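Neutral ceramidase (Pseudomonas aeruginosa, PDB 2ZWS) catalyses the hydrolysis of the N-acyl bond of ceramide to sphingosine and a free fatty acid, and also the reverse synthesis, using a bound zinc ion. Local coordinates at residues Ala172-Gly177 / Ala416-Arg421; Pro180-Leu185 / Phe277-Glu282; Asn254-Ser259 / Thr269-Leu274; Arg300-Thr305 / Gln476-Asp481; Ile309-Glu312 / Gln317-Gln320. All coordinates share one frame; numbering follows the deposited sequence. Where two conformers were deposited one is given.

Contact 1 (Ala172-Gly177 / Ala416-Arg421). Unlike the reference sequence in segment 172-177: A172 (reference Val).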
# COMPACT_ATOMS: atom_id res chain seq x y z
N ALA A 172 15.66 21.69 -12.65
CA ALA A 172 14.81 22.22 -13.73
C ALA A 172 13.65 21.28 -14.00
O ALA A 172 13.84 20.08 -14.14
CB ALA A 172 15.61 22.45 -15.00
N GLY A 173 12.44 21.84 -14.05
CA GLY A 173 11.22 21.05 -14.20
C GLY A 173 10.64 20.59 -12.86
O GLY A 173 9.57 20.02 -12.82
N TYR A 174 11.36 20.86 -11.78
CA TYR A 174 10.95 20.49 -10.41
C TYR A 174 11.19 21.63 -9.42
O TYR A 174 11.43 21.39 -8.24
CB TYR A 174 11.70 19.21 -9.95
CG TYR A 174 11.58 18.07 -10.92
CD1 TYR A 174 12.59 17.81 -11.86
CD2 TYR A 174 10.44 17.27 -10.94
CE1 TYR A 174 12.47 16.80 -12.78
CE2 TYR A 174 10.32 16.24 -11.86
CZ TYR A 174 11.33 16.00 -12.77
OH TYR A 174 11.17 14.97 -13.67
N GLU A 175 11.10 22.87 -9.92
CA GLU A 175 11.38 24.07 -9.13
C GLU A 175 10.38 24.32 -8.01
O GLU A 175 10.69 25.04 -7.04
CB GLU A 175 11.47 25.30 -10.05
CG GLU A 175 12.48 25.16 -11.21
CD GLU A 175 11.86 24.64 -12.50
OE1 GLU A 175 12.39 24.97 -13.60
OE2 GLU A 175 10.82 23.93 -12.45
N ASP A 176 9.18 23.73 -8.14
CA ASP A 176 8.14 23.78 -7.09
C ASP A 176 8.29 22.65 -6.05
O ASP A 176 7.53 22.60 -5.07
CB ASP A 176 6.71 23.80 -7.69
CG ASP A 176 6.39 22.57 -8.54
OD1 ASP A 176 5.23 22.46 -9.01
OD2 ASP A 176 7.28 21.72 -8.74
N GLY A 177 9.28 21.79 -6.24
CA GLY A 177 9.53 20.64 -5.36
C GLY A 177 8.64 19.42 -5.60
O GLY A 177 8.78 18.43 -4.89
N ALA A 416 15.90 11.93 -6.08
CA ALA A 416 16.57 10.62 -5.99
C ALA A 416 16.00 9.68 -7.06
O ALA A 416 16.75 8.96 -7.73
CB ALA A 416 16.45 10.04 -4.58
N GLY A 417 14.69 9.73 -7.24
CA GLY A 417 14.04 8.90 -8.26
C GLY A 417 14.27 9.41 -9.67
O GLY A 417 14.57 8.63 -10.60
N VAL A 418 14.14 10.73 -9.84
CA VAL A 418 14.36 11.34 -11.16
C VAL A 418 15.77 11.06 -11.69
O VAL A 418 15.94 10.75 -12.86
CB VAL A 418 14.05 12.86 -11.17
CG1 VAL A 418 14.51 13.49 -12.49
CG2 VAL A 418 12.57 13.08 -10.97
N ARG A 419 16.78 11.18 -10.84
CA ARG A 419 18.16 10.90 -11.29
C ARG A 419 18.31 9.44 -11.79
O ARG A 419 18.99 9.17 -12.79
CB ARG A 419 19.17 11.19 -10.19
CG ARG A 419 19.49 12.68 -10.07
CD ARG A 419 20.56 12.86 -9.04
NE ARG A 419 20.62 14.23 -8.55
CZ ARG A 419 21.39 14.60 -7.54
NH1 ARG A 419 21.39 15.87 -7.14
NH2 ARG A 419 22.15 13.69 -6.94
N ILE A 420 17.65 8.52 -11.10
CA ILE A 420 17.73 7.11 -11.50
C ILE A 420 16.98 6.89 -12.82
O ILE A 420 17.50 6.26 -13.73
CB ILE A 420 17.22 6.18 -10.40
CG1 ILE A 420 18.14 6.30 -9.17
CG2 ILE A 420 17.19 4.74 -10.90
CD1 ILE A 420 17.67 5.55 -7.94
N ARG A 421 15.80 7.48 -12.93
CA ARG A 421 15.02 7.42 -14.15
C ARG A 421 15.83 7.91 -15.36
O ARG A 421 15.88 7.24 -16.39
CB ARG A 421 13.78 8.29 -13.98
CG ARG A 421 12.52 7.67 -14.50
CD ARG A 421 11.46 8.74 -14.55
NE ARG A 421 11.17 9.30 -13.24
CZ ARG A 421 10.46 10.42 -13.03
NH1 ARG A 421 9.99 11.14 -14.05
NH2 ARG A 421 10.22 10.81 -11.78
O HOH W 1 8.72 13.67 -13.76
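Y174 and V418 meet from opposite directions, a tyrosine leaving a loop and a valine leaving a helix. Y174 is the one residue of 172-177 that touches the helix segment, meeting V418 and, more lightly, R421. Its CB points at helix residues 416-421, and CG stands anti to the carbonyl carbon (chi1 -53°), which sends the ring outward from the turn. Contact begins at CE1, 3.9 Å from CG1 of V418, and tightens at CZ, 3.6 Å from CG2 of the same valine. The hydroxyl OH then lies 3.6 Å from V418 CG2, so the phenol end rests against both methyls. Beyond the valine, a water in the plane of the ring is 2.8 Å from Y174 OH and accepts from NH1 of R421 at 2.8 Å, linking phenol and guanidinium. NH2 of R421 is held by D179 in a salt bridge and by N245. At the root of the tyrosine, a type I turn closes with the bond from G177 N to Y174 O. The arrangement fastens the loop between helix 162-165 and strand 181-189 onto helix 414-428, whose I420 packs against helix 471-488 and strand 435-439.

Contact 2 (Pro180-Leu185 / Phe277-Glu282)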
# COMPACT_ATOMS: atom_id res chain seq x y z
N PRO A 180 5.27 16.34 -10.98
CA PRO A 180 3.88 16.42 -11.36
C PRO A 180 3.49 15.28 -12.30
O PRO A 180 2.34 15.15 -12.68
CB PRO A 180 3.81 17.76 -12.08
CG PRO A 180 5.11 17.82 -12.77
CD PRO A 180 6.12 17.19 -11.82
N GLN A 181 4.46 14.44 -12.67
CA GLN A 181 4.16 13.45 -13.70
C GLN A 181 3.32 12.29 -13.20
O GLN A 181 3.72 11.58 -12.27
CB GLN A 181 5.43 12.90 -14.36
CG GLN A 181 5.09 11.97 -15.54
CD GLN A 181 6.30 11.67 -16.40
OE1 GLN A 181 6.51 12.29 -17.45
NE2 GLN A 181 7.12 10.75 -15.94
N MET A 182 2.16 12.12 -13.83
CA MET A 182 1.41 10.88 -13.71
C MET A 182 1.53 10.08 -15.02
O MET A 182 1.35 10.63 -16.11
CB MET A 182 -0.06 11.16 -13.42
CG MET A 182 -0.90 9.87 -13.38
SD MET A 182 -2.63 10.16 -12.99
CE MET A 182 -2.52 10.52 -11.21
N SER A 183 1.82 8.78 -14.90
CA SER A 183 1.86 7.87 -16.04
C SER A 183 0.72 6.88 -15.87
O SER A 183 0.38 6.49 -14.75
CB SER A 183 3.19 7.07 -16.02
OG SER A 183 4.31 7.95 -16.08
N VAL A 184 0.12 6.47 -16.98
CA VAL A 184 -0.96 5.47 -16.94
C VAL A 184 -0.71 4.38 -17.96
O VAL A 184 -0.48 4.68 -19.14
CB VAL A 184 -2.37 6.11 -17.16
CG1 VAL A 184 -3.49 5.03 -17.09
CG2 VAL A 184 -2.63 7.24 -16.17
N LEU A 185 -0.73 3.13 -17.49
CA LEU A 185 -0.79 1.95 -18.37
C LEU A 185 -2.24 1.47 -18.41
O LEU A 185 -2.80 1.06 -17.38
CB LEU A 185 0.14 0.83 -17.88
CG LEU A 185 0.23 -0.45 -18.74
CD1 LEU A 185 0.73 -0.18 -20.14
CD2 LEU A 185 1.15 -1.46 -18.08
N PHE A 277 -7.59 10.65 -9.49
CA PHE A 277 -8.49 9.96 -10.39
C PHE A 277 -8.72 10.78 -11.66
O PHE A 277 -8.68 10.23 -12.77
CB PHE A 277 -9.86 9.70 -9.75
CG PHE A 277 -10.89 9.36 -10.77
CD1 PHE A 277 -10.91 8.10 -11.36
CD2 PHE A 277 -11.76 10.33 -11.25
CE1 PHE A 277 -11.82 7.79 -12.40
CE2 PHE A 277 -12.67 10.04 -12.26
CZ PHE A 277 -12.69 8.77 -12.85
N ALA A 278 -8.99 12.08 -11.51
CA ALA A 278 -9.42 12.88 -12.66
C ALA A 278 -8.31 12.92 -13.70
O ALA A 278 -8.56 12.78 -14.90
CB ALA A 278 -9.85 14.26 -12.24
N LYS A 279 -7.08 13.04 -13.23
CA LYS A 279 -5.94 13.06 -14.15
C LYS A 279 -5.73 11.71 -14.82
O LYS A 279 -5.44 11.65 -16.03
CB LYS A 279 -4.66 13.56 -13.46
CG LYS A 279 -3.49 13.86 -14.43
CD LYS A 279 -3.86 15.04 -15.34
CE LYS A 279 -2.80 15.42 -16.34
NZ LYS A 279 -3.25 16.74 -16.88
N ALA A 280 -5.86 10.62 -14.05
CA ALA A 280 -5.65 9.26 -14.60
C ALA A 280 -6.69 8.98 -15.67
O ALA A 280 -6.36 8.46 -16.73
CB ALA A 280 -5.74 8.21 -13.49
N TYR A 281 -7.93 9.37 -15.38
CA TYR A 281 -9.01 9.15 -16.31
C TYR A 281 -8.78 9.96 -17.60
O TYR A 281 -9.00 9.44 -18.71
CB TYR A 281 -10.34 9.58 -15.67
CG TYR A 281 -11.52 9.05 -16.42
CD1 TYR A 281 -12.22 9.85 -17.31
CD2 TYR A 281 -11.92 7.73 -16.25
CE1 TYR A 281 -13.30 9.32 -18.05
CE2 TYR A 281 -12.99 7.20 -16.98
CZ TYR A 281 -13.67 8.01 -17.85
OH TYR A 281 -14.72 7.49 -18.54
N GLU A 282 -8.33 11.20 -17.44
CA GLU A 282 -8.00 12.08 -18.58
C GLU A 282 -6.91 11.42 -19.45
O GLU A 282 -7.06 11.27 -20.68
CB GLU A 282 -7.50 13.44 -18.10
CG GLU A 282 -7.04 14.30 -19.27
CD GLU A 282 -6.45 15.63 -18.89
OE1 GLU A 282 -6.21 15.91 -17.70
OE2 GLU A 282 -6.23 16.45 -19.82
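V184 and A280 are the nearest CA pair, 6.5 Å apart, where strand 181-185 and helix 277-282 pass at an axis separation of 8.6 Å and an angle of 52°. A small residue at the crossing lets the larger strand side chains reach the helix backbone itself. M182 extends straight from the strand, CG anti to the backbone N (chi1 176°), and bends at its last torsion, which leaves the sulfur foremost. SD lies 3.4 Å from the amide N of A280 and 3.7 Å from A280 CB, a contact of van der Waals kind. The same sulfur touches the root of K279, 4.0 Å from its CB. From there the lysine turns away at chi2, and its NZ makes a salt bridge of 3.2 Å with OE1 of E282, one helical turn on, as well as a hydrogen bond to a glycerol probably from the crystallisation liquor. Two residues farther along the strand, V184 sets its CG2 4.0 Å from A280 CA. Strand 181-189 runs between strands 142-152 and 194-200 in the large mixed sheet, and helix 265-286 packs on it, with W227 of helix 218-231 also touching A280.

Contact 3 (Asn254-Ser259 / Thr269-Leu274)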
# COMPACT_ATOMS: atom_id res chain seq x y z
N ASN A 254 -6.17 20.97 1.36
CA ASN A 254 -7.48 20.99 0.70
C ASN A 254 -8.19 22.31 0.97
O ASN A 254 -8.80 22.50 2.04
CB ASN A 254 -8.34 19.83 1.17
CG ASN A 254 -9.74 19.88 0.60
OD1 ASN A 254 -10.03 20.63 -0.34
ND2 ASN A 254 -10.61 19.04 1.14
N LEU A 255 -8.07 23.23 0.03
CA LEU A 255 -8.66 24.56 0.17
C LEU A 255 -9.87 24.74 -0.74
O LEU A 255 -10.24 25.86 -1.08
CB LEU A 255 -7.60 25.65 -0.07
CG LEU A 255 -6.40 25.56 0.89
CD1 LEU A 255 -5.38 26.67 0.56
CD2 LEU A 255 -6.81 25.64 2.37
N LYS A 256 -10.53 23.63 -1.09
CA LYS A 256 -11.77 23.69 -1.84
C LYS A 256 -12.83 24.50 -1.07
O LYS A 256 -12.81 24.51 0.16
CB LYS A 256 -12.30 22.27 -2.05
CG LYS A 256 -11.58 21.50 -3.14
CD LYS A 256 -11.98 22.01 -4.54
CE LYS A 256 -13.34 21.48 -4.98
NZ LYS A 256 -13.65 21.95 -6.35
N PRO A 257 -13.73 25.19 -1.80
CA PRO A 257 -14.72 26.07 -1.16
C PRO A 257 -15.44 25.41 0.01
O PRO A 257 -15.83 24.23 -0.06
CB PRO A 257 -15.69 26.38 -2.30
CG PRO A 257 -14.85 26.31 -3.53
CD PRO A 257 -13.88 25.19 -3.27
N GLY A 258 -15.59 26.18 1.09
CA GLY A 258 -16.36 25.77 2.26
C GLY A 258 -15.65 24.79 3.18
O GLY A 258 -16.25 24.28 4.14
N SER A 259 -14.39 24.50 2.88
CA SER A 259 -13.63 23.57 3.70
C SER A 259 -12.45 24.26 4.36
O SER A 259 -11.77 25.08 3.73
CB SER A 259 -13.18 22.36 2.87
OG SER A 259 -11.97 22.62 2.15
N THR A 269 -9.28 13.02 2.11
CA THR A 269 -8.97 11.74 1.45
C THR A 269 -9.70 11.65 0.11
O THR A 269 -9.10 11.29 -0.93
CB THR A 269 -9.36 10.55 2.36
OG1 THR A 269 -8.57 10.58 3.55
CG2 THR A 269 -9.13 9.23 1.66
N ARG A 270 -10.98 11.98 0.14
CA ARG A 270 -11.82 11.95 -1.06
C ARG A 270 -11.33 12.97 -2.11
O ARG A 270 -11.23 12.66 -3.28
CB ARG A 270 -13.28 12.22 -0.68
CG ARG A 270 -14.28 11.97 -1.81
CD ARG A 270 -15.72 12.09 -1.32
NE ARG A 270 -16.68 11.96 -2.42
CZ ARG A 270 -17.98 11.71 -2.28
NH1 ARG A 270 -18.75 11.61 -3.35
NH2 ARG A 270 -18.52 11.55 -1.07
N GLU A 271 -11.02 14.18 -1.66
CA GLU A 271 -10.60 15.24 -2.57
C GLU A 271 -9.27 14.93 -3.25
O GLU A 271 -9.16 15.08 -4.46
CB GLU A 271 -10.52 16.57 -1.83
CG GLU A 271 -10.05 17.76 -2.69
CD GLU A 271 -10.94 18.08 -3.89
OE1 GLU A 271 -12.12 17.66 -3.95
OE2 GLU A 271 -10.44 18.79 -4.80
N ILE A 272 -8.27 14.52 -2.48
CA ILE A 272 -6.95 14.20 -3.05
C ILE A 272 -7.05 12.96 -3.93
O ILE A 272 -6.43 12.86 -4.99
CB ILE A 272 -5.84 14.09 -1.94
CG1 ILE A 272 -5.73 15.41 -1.17
CG2 ILE A 272 -4.46 13.64 -2.51
CD1 ILE A 272 -5.42 16.67 -2.07
N GLY A 273 -7.86 11.98 -3.50
CA GLY A 273 -8.16 10.85 -4.38
C GLY A 273 -8.80 11.26 -5.68
O GLY A 273 -8.40 10.79 -6.76
N LEU A 274 -9.78 12.14 -5.60
CA LEU A 274 -10.45 12.60 -6.82
C LEU A 274 -9.51 13.36 -7.75
O LEU A 274 -9.63 13.23 -8.97
CB LEU A 274 -11.66 13.48 -6.50
CG LEU A 274 -12.87 12.70 -5.99
CD1 LEU A 274 -13.94 13.68 -5.53
CD2 LEU A 274 -13.43 11.76 -7.04
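E271 receives two neighbours from the loop, N254 across its aliphatic stem and K256 against its carboxylate, and the two encounters differ in kind. The first is van der Waals contact. The amide of N254 crosses the glutamate chain at about a right angle, with OD1 3.7 Å from E271 CG and ND2 3.9 Å from E271 CB; the amide and carboxylate planes lie only 14° apart. The second brings methylenes against a charged group. K256, its CG anti to the carbonyl carbon (chi1 -78°), sets CG 3.4 Å from OE2 of E271; the bends farther out leave NZ 4.8 Å from that oxygen. The opposite charges probably attract, but the salt bridge of E271 OE2 is made with R275, one turn along the helix. Within the loop, hydrogen bonds rule: N254 OD1 accepts from K256 N at 3.1 Å, the donor standing above the carbonyl plane, and K256 O is gripped twice by S259, through its backbone N and through OG at 2.9 Å. These bonds define an Asx turn at N254 and a type II turn from K256 to S259, successive turns in the connection between strand 249-251 and helix 265-286, folded back on the helix it leads into.

Contact 4 (Arg300-Thr305 / Gln476-Asp481)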
# COMPACT_ATOMS: atom_id res chain seq x y z
N ARG A 300 17.41 -9.08 -8.85
CA ARG A 300 18.56 -9.44 -8.04
C ARG A 300 18.32 -9.07 -6.59
O ARG A 300 17.95 -7.93 -6.32
CB ARG A 300 19.77 -8.62 -8.54
CG ARG A 300 20.92 -9.47 -8.80
CD ARG A 300 22.18 -8.89 -8.27
NE ARG A 300 22.57 -7.57 -8.75
CZ ARG A 300 23.65 -6.95 -8.30
NH1 ARG A 300 24.41 -7.55 -7.40
NH2 ARG A 300 24.01 -5.74 -8.76
N PHE A 301 18.56 -10.00 -5.66
CA PHE A 301 18.82 -9.61 -4.27
C PHE A 301 20.26 -9.11 -4.15
O PHE A 301 21.20 -9.81 -4.54
CB PHE A 301 18.59 -10.75 -3.29
CG PHE A 301 17.13 -11.01 -2.97
CD1 PHE A 301 16.35 -10.02 -2.35
CD2 PHE A 301 16.55 -12.25 -3.21
CE1 PHE A 301 15.03 -10.26 -2.00
CE2 PHE A 301 15.19 -12.51 -2.89
CZ PHE A 301 14.43 -11.52 -2.30
N VAL A 302 20.42 -7.92 -3.59
CA VAL A 302 21.74 -7.28 -3.44
C VAL A 302 22.11 -7.14 -1.97
O VAL A 302 21.34 -6.57 -1.20
CB VAL A 302 21.77 -5.89 -4.10
CG1 VAL A 302 23.17 -5.29 -4.05
CG2 VAL A 302 21.30 -5.99 -5.55
N ASP A 303 23.27 -7.65 -1.59
CA ASP A 303 23.76 -7.41 -0.24
C ASP A 303 24.33 -5.97 -0.13
O ASP A 303 25.34 -5.62 -0.80
CB ASP A 303 24.81 -8.45 0.14
CG ASP A 303 25.22 -8.37 1.61
OD1 ASP A 303 24.79 -7.45 2.34
OD2 ASP A 303 25.96 -9.29 2.05
N PHE A 304 23.65 -5.15 0.66
CA PHE A 304 24.01 -3.72 0.80
C PHE A 304 25.23 -3.52 1.71
O PHE A 304 25.85 -2.45 1.69
CB PHE A 304 22.78 -2.91 1.28
CG PHE A 304 21.99 -2.29 0.16
CD1 PHE A 304 21.69 -3.02 -0.99
CD2 PHE A 304 21.55 -0.98 0.25
CE1 PHE A 304 20.98 -2.44 -2.05
CE2 PHE A 304 20.86 -0.39 -0.80
CZ PHE A 304 20.58 -1.11 -1.95
N THR A 305 25.58 -4.54 2.49
CA THR A 305 26.69 -4.40 3.46
C THR A 305 28.02 -4.26 2.72
O THR A 305 28.40 -5.13 1.92
CB THR A 305 26.68 -5.59 4.44
OG1 THR A 305 25.44 -5.61 5.16
CG2 THR A 305 27.83 -5.47 5.44
N GLN A 476 21.36 4.03 -7.93
CA GLN A 476 21.49 4.42 -9.32
C GLN A 476 22.41 3.43 -10.05
O GLN A 476 22.08 2.97 -11.16
CB GLN A 476 22.02 5.85 -9.44
CG GLN A 476 21.92 6.43 -10.83
CD GLN A 476 21.97 7.94 -10.83
OE1 GLN A 476 21.27 8.59 -10.04
NE2 GLN A 476 22.76 8.51 -11.73
N GLN A 477 23.52 3.08 -9.42
CA GLN A 477 24.44 2.09 -10.00
C GLN A 477 23.75 0.75 -10.24
O GLN A 477 23.90 0.16 -11.31
CB GLN A 477 25.60 1.85 -9.05
CG GLN A 477 26.53 0.74 -9.48
CD GLN A 477 27.71 0.65 -8.55
OE1 GLN A 477 27.83 -0.30 -7.77
NE2 GLN A 477 28.55 1.66 -8.60
N LEU A 478 23.00 0.30 -9.24
CA LEU A 478 22.32 -1.00 -9.33
C LEU A 478 21.31 -1.04 -10.47
O LEU A 478 21.25 -2.02 -11.24
CB LEU A 478 21.65 -1.33 -8.00
CG LEU A 478 22.62 -1.59 -6.84
CD1 LEU A 478 21.87 -1.69 -5.52
CD2 LEU A 478 23.48 -2.81 -7.06
N PHE A 479 20.49 0.01 -10.57
CA PHE A 479 19.53 0.09 -11.66
C PHE A 479 20.16 0.28 -13.03
O PHE A 479 19.68 -0.27 -14.03
CB PHE A 479 18.46 1.15 -11.36
CG PHE A 479 17.39 0.66 -10.42
CD1 PHE A 479 16.47 -0.30 -10.85
CD2 PHE A 479 17.27 1.16 -9.11
CE1 PHE A 479 15.47 -0.78 -10.01
CE2 PHE A 479 16.22 0.66 -8.26
CZ PHE A 479 15.33 -0.31 -8.73
N VAL A 480 21.22 1.10 -13.12
CA VAL A 480 21.88 1.26 -14.42
C VAL A 480 22.50 -0.07 -14.86
O VAL A 480 22.32 -0.48 -16.03
CB VAL A 480 22.93 2.40 -14.38
CG1 VAL A 480 23.88 2.30 -15.60
CG2 VAL A 480 22.18 3.71 -14.38
N ASP A 481 23.17 -0.75 -13.94
CA ASP A 481 23.79 -2.03 -14.29
C ASP A 481 22.73 -3.05 -14.76
O ASP A 481 22.95 -3.78 -15.74
CB ASP A 481 24.64 -2.57 -13.12
CG ASP A 481 25.95 -1.78 -12.91
OD1 ASP A 481 26.26 -0.89 -13.73
OD2 ASP A 481 26.67 -2.06 -11.92
O HOH W 2 22.21 -4.66 -10.83
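L478 of helix 471-488 packs on V302 and its neighbours in strand 295-303, a helix-on-sheet contact at the edge of a four-stranded mixed sheet, where this outer strand pairs with strand 392-400. The alternation of the strand decides who takes part, for R300 and V302 direct their side chains at the helix whereas F301, between them, turns to the other side and touches helix 68-81. L478, with CG anti to the carbonyl carbon (chi1 -67°), divides its two methyls among three partners. CD2 meets V302 tip to tip, 3.9 Å from CG1. CD1 goes to F304, just past the end of the strand, lying 3.7 Å from CE1 and approaching the ring obliquely. This phenylalanine is itself hemmed in by aromatic neighbours, Y467 edge-to-face and Y475. Also just past the strand, D303 OD1 accepts from T305 N at 3.0 Å in an Asx turn that bends the chain as it leaves the sheet. R300 bends at chi2 and chi3, folding its guanidinium back over its own strand: V302 CG2 sits 3.7 Å above the centre of that plane. The R300 and L478 side chains cross at about a right angle, NH2 lying 3.4 Å from CD2. In the guanidinium plane a water accepts from R300 NH2 at 2.9 Å and donates to the backbone O of L478 at 2.8 Å.

Contact 5 (Ile309-Glu312 / Gln317-Gln320)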
# COMPACT_ATOMS: atom_id res chain seq x y z
N ILE A 309 30.65 1.37 -4.50
CA ILE A 309 30.02 2.25 -5.47
C ILE A 309 31.08 2.87 -6.37
O ILE A 309 32.05 3.48 -5.89
CB ILE A 309 29.20 3.37 -4.80
CG1 ILE A 309 28.35 2.80 -3.67
CG2 ILE A 309 28.34 4.07 -5.86
CD1 ILE A 309 27.84 3.79 -2.69
N ARG A 310 30.88 2.73 -7.67
CA ARG A 310 31.86 3.22 -8.65
C ARG A 310 31.85 4.76 -8.71
O ARG A 310 30.81 5.39 -8.52
CB ARG A 310 31.60 2.61 -10.03
CG ARG A 310 31.65 1.08 -10.03
CD ARG A 310 31.76 0.50 -11.42
NE ARG A 310 30.63 0.89 -12.28
CZ ARG A 310 29.46 0.25 -12.33
NH1 ARG A 310 29.23 -0.80 -11.55
NH2 ARG A 310 28.53 0.68 -13.16
N PRO A 311 33.03 5.37 -8.95
CA PRO A 311 33.12 6.84 -8.98
C PRO A 311 32.16 7.57 -9.92
O PRO A 311 31.80 8.71 -9.62
CB PRO A 311 34.58 7.12 -9.38
CG PRO A 311 35.17 5.83 -9.80
CD PRO A 311 34.35 4.74 -9.15
N GLU A 312 31.75 6.94 -11.02
CA GLU A 312 30.79 7.56 -11.94
C GLU A 312 29.47 7.97 -11.27
O GLU A 312 28.77 8.84 -11.78
CB GLU A 312 30.52 6.65 -13.15
CG GLU A 312 30.26 5.19 -12.81
CD GLU A 312 30.57 4.23 -13.95
OE1 GLU A 312 30.08 4.45 -15.07
OE2 GLU A 312 31.29 3.23 -13.71
N GLN A 317 35.05 9.84 -6.41
CA GLN A 317 35.87 8.89 -5.68
C GLN A 317 35.09 7.60 -5.51
O GLN A 317 33.85 7.63 -5.44
CB GLN A 317 36.25 9.45 -4.31
CG GLN A 317 37.30 10.58 -4.33
CD GLN A 317 38.51 10.26 -5.21
OE1 GLN A 317 38.78 10.97 -6.18
NE2 GLN A 317 39.21 9.18 -4.89
N PRO A 318 35.81 6.45 -5.44
CA PRO A 318 35.13 5.21 -5.05
C PRO A 318 34.57 5.32 -3.63
O PRO A 318 35.23 5.85 -2.73
CB PRO A 318 36.26 4.16 -5.08
CG PRO A 318 37.33 4.76 -5.92
CD PRO A 318 37.24 6.24 -5.73
N ARG A 319 33.35 4.82 -3.45
CA ARG A 319 32.70 4.87 -2.14
C ARG A 319 32.18 3.48 -1.75
O ARG A 319 32.19 2.56 -2.56
CB ARG A 319 31.58 5.91 -2.11
CG ARG A 319 32.02 7.38 -2.38
CD ARG A 319 33.01 7.92 -1.35
NE ARG A 319 33.42 9.30 -1.64
CZ ARG A 319 34.43 9.94 -1.05
NH1 ARG A 319 35.16 9.32 -0.13
NH2 ARG A 319 34.73 11.19 -1.38
N GLN A 320 31.78 3.33 -0.50
CA GLN A 320 31.15 2.11 -0.00
C GLN A 320 30.01 2.49 0.89
O GLN A 320 30.13 3.42 1.69
CB GLN A 320 32.13 1.32 0.85
CG GLN A 320 32.83 0.19 0.16
CD GLN A 320 33.43 -0.81 1.14
OE1 GLN A 320 33.97 -1.83 0.72
NE2 GLN A 320 33.31 -0.54 2.44
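I309 and R319 stand on the same face of a short two-stranded ribbon, yet their side chains part company. The isoleucine keeps CG1 anti to its carbonyl carbon (chi1 -45°) and brings CD1 to 4.3 Å from CB of R319, while the arginine, with CG anti to the carbonyl carbon (chi1 -61°) and a bend at chi2, leads its guanidinium off toward D315, with which NH2 forms a salt bridge. One face of that guanidinium is covered by Q317 CB, 3.6 Å above the plane and offset toward the rim. I309 also packs on A473, A474 and Q477 of helix 471-488, so this buried residue is one of the points where the hairpin meets the body. Strands 308-309 and 319-320 form a short beta hairpin, in which I309 and R319 are an antiparallel hydrogen-bonded pair. Both bonds are nearly straight at hydrogen, but they differ at the acceptor: I309 N reaches R319 O at 2.7 Å from above the carbonyl plane, whereas R319 N reaches I309 O at 3.1 Å in that plane. Farther toward the connecting loop, two prolines meet loosely, P311 CD 4.4 Å from P318 CG, and P311 CB lies 3.9 Å from Q317 C. R310 turns away from the opposite strand; its NE points in the guanidinium plane to OE2 of E312, 2.8 Å away, in a salt bridge, and NH2 to D481 of helix 471-488 in another.

In the fold
Contacts 1, 2 and 4 touch in a chain: R421 of contact 1 packs on Q181 of contact 2, and I420 of contact 1 on F479 of contact 4. Contact 3 is joined to contact 2 by helix 265-286, their centres about 18 Å apart. Helix 471-488, which carries one side of contact 4, is also what contact 5 packs against, and the salt bridge between R310 and D481 ties these two together. Along the chain, contacts 2, 3 and 5 fall between the segments of contact 1, while contact 4 alternates with it, so helix 414-428 links parts of the fold distant in sequence. Contacts 3 and 5 are farthest apart, about 46 Å between centres.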